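Local atomic coordinates of glycerol trinitrate reductase (Agrobacterium tumefaciens, PDB entry 5EPD), a protein that probably reduces glycerol trinitrate as an FMN-dependent oxidoreductase of the old yellow enzyme family, here crystallised without its flavin. Residues Ala138-Ser143 with Glu162-Glu167; Ser143-Glu148 with Ala211-Asp216. One frame throughout, in Å; residues are numbered along the deposited sequence.

Contact 1: residues Ala138-Ser143 with Glu162-Glu167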
ATOM      1  N   ALA A 138      19.914 -13.789   0.171  1.00 31.15           N
ATOM      2  CA  ALA A 138      19.739 -12.707  -0.774  1.00 31.06           C
ATOM      3  C   ALA A 138      18.235 -12.401  -1.018  1.00 29.93           C
ATOM      4  O   ALA A 138      17.424 -13.318  -1.127  1.00 30.43           O
ATOM      5  CB  ALA A 138      20.444 -13.030  -2.072  1.00 29.94           C
ATOM      6  N   PRO A 139      17.866 -11.110  -1.118  1.00 29.50           N
ATOM      7  CA  PRO A 139      16.473 -10.817  -1.450  1.00 31.36           C
ATOM      8  C   PRO A 139      16.074 -11.499  -2.756  1.00 32.73           C
ATOM      9  O   PRO A 139      16.952 -11.907  -3.550  1.00 35.16           O
ATOM     10  CB  PRO A 139      16.457  -9.295  -1.648  1.00 31.69           C
ATOM     11  CG  PRO A 139      17.759  -8.776  -1.150  1.00 30.40           C
ATOM     12  CD  PRO A 139      18.723  -9.915  -1.225  1.00 29.99           C
ATOM     13  N   VAL A 140      14.778 -11.618  -2.996  1.00 30.76           N
ATOM     14  CA  VAL A 140      14.317 -12.311  -4.203  1.00 31.48           C
ATOM     15  C   VAL A 140      13.662 -11.356  -5.203  1.00 33.69           C
ATOM     16  O   VAL A 140      13.174 -10.284  -4.837  1.00 34.65           O
ATOM     17  CB  VAL A 140      13.385 -13.495  -3.876  1.00 29.80           C
ATOM     18  CG1 VAL A 140      14.138 -14.512  -3.025  1.00 29.46           C
ATOM     19  CG2 VAL A 140      12.100 -13.012  -3.200  1.00 30.68           C
ATOM     20  N   ALA A 141      13.682 -11.750  -6.473  1.00 33.99           N
ATOM     21  CA  ALA A 141      13.313 -10.867  -7.567  1.00 34.55           C
ATOM     22  C   ALA A 141      13.071 -11.722  -8.816  1.00 36.11           C
ATOM     23  O   ALA A 141      13.509 -12.880  -8.864  1.00 34.77           O
ATOM     24  CB  ALA A 141      14.448  -9.890  -7.811  1.00 35.16           C
ATOM     25  N   PRO A 142      12.396 -11.158  -9.839  1.00 35.51           N
ATOM     26  CA  PRO A 142      12.218 -11.919 -11.089  1.00 36.15           C
ATOM     27  C   PRO A 142      13.555 -12.205 -11.826  1.00 35.82           C
ATOM     28  O   PRO A 142      13.735 -13.290 -12.370  1.00 34.05           O
ATOM     29  CB  PRO A 142      11.313 -10.997 -11.934  1.00 38.70           C
ATOM     30  CG  PRO A 142      11.571  -9.615 -11.412  1.00 38.70           C
ATOM     31  CD  PRO A 142      11.822  -9.803  -9.930  1.00 37.45           C
ATOM     32  N   SER A 143      14.469 -11.230 -11.827  1.00 34.47           N
ATOM     33  CA  SER A 143      15.780 -11.357 -12.441  1.00 32.92           C
ATOM     34  C   SER A 143      16.791 -10.801 -11.456  1.00 35.91           C
ATOM     35  O   SER A 143      16.455  -9.952 -10.623  1.00 35.48           O
ATOM     36  CB  SER A 143      15.821 -10.563 -13.741  1.00 31.68           C
ATOM     37  OG  SER A 143      14.751 -10.949 -14.589  1.00 29.37           O
ATOM     38  N   GLU A 162      22.152  -7.217  -3.674  1.00 36.70           N
ATOM     39  CA  GLU A 162      21.993  -8.009  -4.899  1.00 34.71           C
ATOM     40  C   GLU A 162      20.931  -9.095  -4.672  1.00 33.14           C
ATOM     41  O   GLU A 162      21.013  -9.840  -3.704  1.00 29.86           O
ATOM     42  CB  GLU A 162      23.321  -8.691  -5.250  1.00 36.17           C
ATOM     43  CG  GLU A 162      24.467  -7.728  -5.561  1.00 37.00           C
ATOM     44  CD  GLU A 162      24.351  -7.088  -6.934  1.00 37.03           C
ATOM     45  OE1 GLU A 162      23.535  -7.595  -7.750  1.00 33.26           O
ATOM     46  OE2 GLU A 162      25.081  -6.084  -7.183  1.00 37.33           O
ATOM     47  N   PRO A 163      19.916  -9.170  -5.545  1.00 32.14           N
ATOM     48  CA  PRO A 163      18.908 -10.193  -5.346  1.00 31.24           C
ATOM     49  C   PRO A 163      19.183 -11.467  -6.138  1.00 32.16           C
ATOM     50  O   PRO A 163      19.940 -11.438  -7.094  1.00 35.13           O
ATOM     51  CB  PRO A 163      17.654  -9.526  -5.906  1.00 31.50           C
ATOM     52  CG  PRO A 163      18.161  -8.665  -7.029  1.00 30.66           C
ATOM     53  CD  PRO A 163      19.512  -8.182  -6.575  1.00 32.43           C
ATOM     54  N   ARG A 164      18.500 -12.538  -5.763  1.00 31.36           N
ATOM     55  CA  ARG A 164      18.498 -13.829  -6.456  1.00 31.56           C
ATOM     56  C   ARG A 164      17.231 -13.953  -7.310  1.00 31.38           C
ATOM     57  O   ARG A 164      16.116 -13.676  -6.827  1.00 32.15           O
ATOM     58  CB  ARG A 164      18.542 -14.928  -5.376  1.00 35.50           C
ATOM     59  CG  ARG A 164      18.253 -16.372  -5.784  1.00 36.97           C
ATOM     60  CD  ARG A 164      18.320 -17.313  -4.568  1.00 36.03           C
ATOM     61  NE  ARG A 164      17.068 -17.348  -3.807  1.00 36.92           N
ATOM     62  CZ  ARG A 164      15.933 -17.934  -4.222  1.00 39.96           C
ATOM     63  NH1 ARG A 164      15.838 -18.546  -5.409  1.00 45.40           N
ATOM     64  NH2 ARG A 164      14.865 -17.893  -3.461  1.00 37.55           N
ATOM     65  N   ALA A 165      17.377 -14.349  -8.574  1.00 30.21           N
ATOM     66  CA  ALA A 165      16.213 -14.523  -9.451  1.00 31.33           C
ATOM     67  C   ALA A 165      15.408 -15.753  -9.022  1.00 32.46           C
ATOM     68  O   ALA A 165      15.979 -16.827  -8.850  1.00 34.36           O
ATOM     69  CB  ALA A 165      16.656 -14.651 -10.899  1.00 32.96           C
ATOM     70  N   LEU A 166      14.096 -15.604  -8.827  1.00 32.84           N
ATOM     71  CA  LEU A 166      13.260 -16.709  -8.324  1.00 32.95           C
ATOM     72  C   LEU A 166      13.126 -17.865  -9.291  1.00 37.48           C
ATOM     73  O   LEU A 166      12.898 -17.666 -10.480  1.00 37.70           O
ATOM     74  CB  LEU A 166      11.861 -16.232  -8.006  1.00 31.35           C
ATOM     75  CG  LEU A 166      11.795 -15.435  -6.712  1.00 31.63           C
ATOM     76  CD1 LEU A 166      10.572 -14.512  -6.757  1.00 30.39           C
ATOM     77  CD2 LEU A 166      11.794 -16.357  -5.483  1.00 31.06           C
ATOM     78  N   GLU A 167      13.245 -19.080  -8.763  1.00 42.15           N
ATOM     79  CA  GLU A 167      12.956 -20.283  -9.536  1.00 42.73           C
ATOM     80  C   GLU A 167      11.458 -20.268  -9.836  1.00 40.55           C
ATOM     81  O   GLU A 167      10.635 -19.965  -8.945  1.00 38.71           O
ATOM     82  CB  GLU A 167      13.331 -21.565  -8.758  1.00 44.16           C
ATOM     83  CG  GLU A 167      14.780 -21.685  -8.300  1.00 45.13           C
ATOM     84  CD  GLU A 167      15.772 -21.543  -9.445  1.00 50.73           C
ATOM     85  OE1 GLU A 167      15.432 -21.863 -10.604  1.00 52.09           O
ATOM     86  OE2 GLU A 167      16.909 -21.103  -9.198  1.00 56.45           O
TER
HETATM   87  O   HOH W   1      18.078 -15.999  -1.725  1.00 37.69           O
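Pro139 to Ala141 and Pro163 to Leu166 run parallel and are joined by three backbone hydrogen bonds: Arg164 N gives to Pro139 O (2.8 Å), Leu166 N to Ala141 O (2.8 Å), and between them Ala141 N reaches Arg164 O in a weaker, bent bond of 3.1 Å. Ala165 CA adds a C-H...O contact to Ala141 O, which thus receives an N-H and a C-H from segment 162-167. On one face of this short pairing, Val140 and Arg164 run alongside each other. With chi1 at 167°, Arg164 extends its CG away from the backbone N, and the bend at chi3 brings NH2 to 3.5 Å from Val140 CG1. Leu166 lays CD2 obliquely across Val140 CB at 3.6 Å and continues onto Leu171 and Ile174 of helix 171-187. The pair 140-141 and 164-165 is a two-stranded parallel sheet separate from the eight-stranded TIM barrel, formed within the long excursion between barrel strands 117-122 and 193-196. The other face carries Ala141, whose CB packs on Pro163 CB at 3.7 Å, and Ala165, whose CB sits against Ser143 CA. A water lying in the guanidinium plane accepts from Arg164 NE and donates to Ala138 O (2.8 Å), tying the arginine to the chain just ahead of strand 140-141. NH2, the terminal nitrogen next along from NE on that edge, forms a salt bridge with Glu170. Just before the two strands, Pro139 CD rests on Glu162 O at 3.4 Å.

Contact 2: residues Ser143-Glu148 with Ala211-Asp216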
ATOM      1  N   SER A 143      14.469 -11.230 -11.827  1.00 34.47           N
ATOM      2  CA  SER A 143      15.780 -11.357 -12.441  1.00 32.92           C
ATOM      3  C   SER A 143      16.791 -10.801 -11.456  1.00 35.91           C
ATOM      4  O   SER A 143      16.455  -9.952 -10.623  1.00 35.48           O
ATOM      5  CB  SER A 143      15.821 -10.563 -13.741  1.00 31.68           C
ATOM      6  OG  SER A 143      14.751 -10.949 -14.589  1.00 29.37           O
ATOM      7  N   ALA A 144      18.024 -11.302 -11.532  1.00 39.29           N
ATOM      8  CA  ALA A 144      19.120 -10.869 -10.648  1.00 39.80           C
ATOM      9  C   ALA A 144      19.697  -9.522 -11.119  1.00 40.52           C
ATOM     10  O   ALA A 144      20.763  -9.466 -11.723  1.00 40.20           O
ATOM     11  CB  ALA A 144      20.207 -11.947 -10.595  1.00 41.76           C
ATOM     12  N   ILE A 145      18.947  -8.444 -10.883  1.00 41.65           N
ATOM     13  CA  ILE A 145      19.381  -7.083 -11.206  1.00 40.15           C
ATOM     14  C   ILE A 145      19.098  -6.273  -9.945  1.00 39.71           C
ATOM     15  O   ILE A 145      17.946  -6.161  -9.525  1.00 36.46           O
ATOM     16  CB  ILE A 145      18.588  -6.453 -12.375  1.00 42.02           C
ATOM     17  CG1 ILE A 145      18.511  -7.392 -13.586  1.00 44.74           C
ATOM     18  CG2 ILE A 145      19.204  -5.114 -12.770  1.00 41.34           C
ATOM     19  CD1 ILE A 145      17.358  -7.101 -14.537  1.00 44.76           C
ATOM     20  N   ARG A 146      20.150  -5.739  -9.330  1.00 39.89           N
ATOM     21  CA  ARG A 146      20.026  -4.906  -8.143  1.00 37.38           C
ATOM     22  C   ARG A 146      19.242  -3.641  -8.476  1.00 37.70           C
ATOM     23  O   ARG A 146      19.344  -3.104  -9.585  1.00 38.27           O
ATOM     24  CB  ARG A 146      21.407  -4.495  -7.645  1.00 40.13           C
ATOM     25  CG  ARG A 146      21.434  -4.169  -6.167  1.00 46.30           C
ATOM     26  CD  ARG A 146      22.841  -3.851  -5.693  1.00 50.61           C
ATOM     27  NE  ARG A 146      23.092  -2.412  -5.634  1.00 53.50           N
ATOM     28  CZ  ARG A 146      23.747  -1.690  -6.540  1.00 52.95           C
ATOM     29  NH1 ARG A 146      24.247  -2.243  -7.639  1.00 50.08           N
ATOM     30  NH2 ARG A 146      23.890  -0.378  -6.334  1.00 54.89           N
ATOM     31  N   ALA A 147      18.455  -3.168  -7.516  1.00 35.79           N
ATOM     32  CA  ALA A 147      17.869  -1.847  -7.617  1.00 35.81           C
ATOM     33  C   ALA A 147      18.910  -0.805  -7.157  1.00 36.63           C
ATOM     34  O   ALA A 147      19.726  -1.075  -6.278  1.00 34.11           O
ATOM     35  CB  ALA A 147      16.610  -1.762  -6.781  1.00 35.08           C
ATOM     36  N   GLU A 148      18.875   0.365  -7.794  1.00 40.33           N
ATOM     37  CA  GLU A 148      19.683   1.533  -7.434  1.00 42.18           C
ATOM     38  C   GLU A 148      18.974   2.418  -6.368  1.00 39.42           C
ATOM     39  O   GLU A 148      18.761   3.618  -6.592  1.00 37.54           O
ATOM     40  CB  GLU A 148      19.935   2.372  -8.705  1.00 44.44           C
ATOM     41  CG  GLU A 148      20.673   1.636  -9.792  1.00 48.33           C
ATOM     42  CD  GLU A 148      21.995   1.131  -9.279  1.00 55.98           C
ATOM     43  OE1 GLU A 148      22.885   1.976  -9.025  1.00 66.55           O
ATOM     44  OE2 GLU A 148      22.129  -0.097  -9.087  1.00 58.33           O
ATOM     45  N   ALA A 211      13.090  -4.368 -14.996  1.00 29.92           N
ATOM     46  CA  ALA A 211      13.541  -5.306 -13.987  1.00 30.41           C
ATOM     47  C   ALA A 211      13.205  -6.756 -14.266  1.00 31.75           C
ATOM     48  O   ALA A 211      13.738  -7.634 -13.576  1.00 33.90           O
ATOM     49  CB  ALA A 211      12.964  -4.913 -12.632  1.00 31.24           C
ATOM     50  N   ASN A 212      12.306  -7.038 -15.209  1.00 32.16           N
ATOM     51  CA  ASN A 212      11.989  -8.429 -15.522  1.00 33.53           C
ATOM     52  C   ASN A 212      12.642  -8.846 -16.833  1.00 33.87           C
ATOM     53  O   ASN A 212      12.133  -8.541 -17.920  1.00 33.35           O
ATOM     54  CB  ASN A 212      10.479  -8.669 -15.568  1.00 33.15           C
ATOM     55  CG  ASN A 212      10.124 -10.143 -15.739  1.00 33.47           C
ATOM     56  OD1 ASN A 212      10.930 -10.961 -16.208  1.00 31.69           O
ATOM     57  ND2 ASN A 212       8.908 -10.486 -15.365  1.00 32.99           N
ATOM     58  N   MET A 213      13.771  -9.540 -16.715  1.00 36.36           N
ATOM     59  CA  MET A 213      14.480 -10.065 -17.882  1.00 41.18           C
ATOM     60  C   MET A 213      14.226 -11.577 -18.111  1.00 39.09           C
ATOM     61  O   MET A 213      14.852 -12.180 -18.964  1.00 42.88           O
ATOM     62  CB  MET A 213      15.996  -9.737 -17.794  1.00 47.18           C
ATOM     63  CG  MET A 213      16.477  -8.606 -18.726  1.00 53.26           C
ATOM     64  SD  MET A 213      16.847  -6.995 -17.961  1.00 67.11           S
ATOM     65  CE  MET A 213      16.712  -5.866 -19.360  1.00 65.04           C
ATOM     66  N   ARG A 214      13.272 -12.171 -17.400  1.00 36.72           N
ATOM     67  CA  ARG A 214      12.964 -13.589 -17.561  1.00 35.50           C
ATOM     68  C   ARG A 214      12.484 -13.970 -18.979  1.00 37.96           C
ATOM     69  O   ARG A 214      11.898 -13.161 -19.721  1.00 33.77           O
ATOM     70  CB  ARG A 214      11.870 -14.006 -16.588  1.00 36.32           C
ATOM     71  CG  ARG A 214      12.153 -13.766 -15.112  1.00 36.44           C
ATOM     72  CD  ARG A 214      10.886 -14.016 -14.307  1.00 35.43           C
ATOM     73  NE  ARG A 214      10.701 -15.447 -14.056  1.00 35.91           N
ATOM     74  CZ  ARG A 214      11.322 -16.134 -13.094  1.00 33.58           C
ATOM     75  NH1 ARG A 214      12.157 -15.524 -12.260  1.00 33.71           N
ATOM     76  NH2 ARG A 214      11.085 -17.431 -12.943  1.00 32.67           N
ATOM     77  N   THR A 215      12.704 -15.235 -19.322  1.00 39.95           N
ATOM     78  CA  THR A 215      12.297 -15.799 -20.623  1.00 43.24           C
ATOM     79  C   THR A 215      11.316 -16.959 -20.483  1.00 41.77           C
ATOM     80  O   THR A 215      10.975 -17.598 -21.486  1.00 41.64           O
ATOM     81  CB  THR A 215      13.517 -16.368 -21.352  1.00 42.98           C
ATOM     82  OG1 THR A 215      14.077 -17.428 -20.553  1.00 43.59           O
ATOM     83  CG2 THR A 215      14.567 -15.263 -21.588  1.00 42.81           C
ATOM     84  N   ASP A 216      10.909 -17.253 -19.244  1.00 38.70           N
ATOM     85  CA  ASP A 216       9.911 -18.287 -18.955  1.00 34.40           C
ATOM     86  C   ASP A 216       8.539 -17.629 -19.005  1.00 32.94           C
ATOM     87  O   ASP A 216       8.425 -16.533 -19.553  1.00 29.85           O
ATOM     88  CB  ASP A 216      10.205 -18.972 -17.618  1.00 34.57           C
ATOM     89  CG  ASP A 216      10.004 -18.056 -16.391  1.00 34.95           C
ATOM     90  OD1 ASP A 216       9.380 -16.970 -16.470  1.00 30.18           O
ATOM     91  OD2 ASP A 216      10.476 -18.466 -15.316  1.00 35.94           O
TER
HETATM   92  O   HOH W   2      14.497  -7.982 -10.756  1.00 34.37           O
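The loop after strand 140-141 meets the loop after helix 202-207 through Ser143, whose OG accepts a hydrogen bond from Met213 N at 2.7 Å. OG stands anti to the serine's own carbonyl carbon (chi1 -54°), which carries it to the Met213 amide, while CB rests on Ala211 O at 3.6 Å. A water bridges the backbones alongside, donating to Ser143 O (2.8 Å) and to Ala211 O (2.9 Å). Ile145 extends the contact with a single methyl: CD1 touches Met213 SD at 3.5 Å, the two side chains crossing at about a right angle. Both loops belong to the excursions that follow strands of the TIM barrel, and the chain at 212-214 is shaped by an Asx turn in which Asn212 OD1 takes the N-H of Arg214 (2.9 Å). The side-chain nitrogen of Asn212, ND2, bonds to Tyr218 O and Phe206 O. Beyond the turn, Arg214 grips Asp216 side-on: NE gives to OD1 at 3.1 Å, and NH2 meets the syn lone pair of OD2 at 2.7 Å from a position tilted out of the guanidinium plane.

Ser143 belongs to both contacts, ending segment 138-143 and opening segment 143-148, and the two centres lie about 8 Å apart. Contact 1 is the more buried, a regular strand pairing with an apolar patch between sheet and helix 171-187; contact 2 is partly buried, joins irregular loops, and relies on one serine hydroxyl, a water and a methyl-sulfur touch. Arg214 connects them directly: its NH1 probably donates to Pro142 O (2.7 Å) and to Leu166 O (2.9 Å), one carbonyl from each segment of contact 1. Pro163 CG also packs against Ile145 O. Both contacts lie on the same side of the chain's centre, in the excursions after barrel strands 117-122 and 193-196.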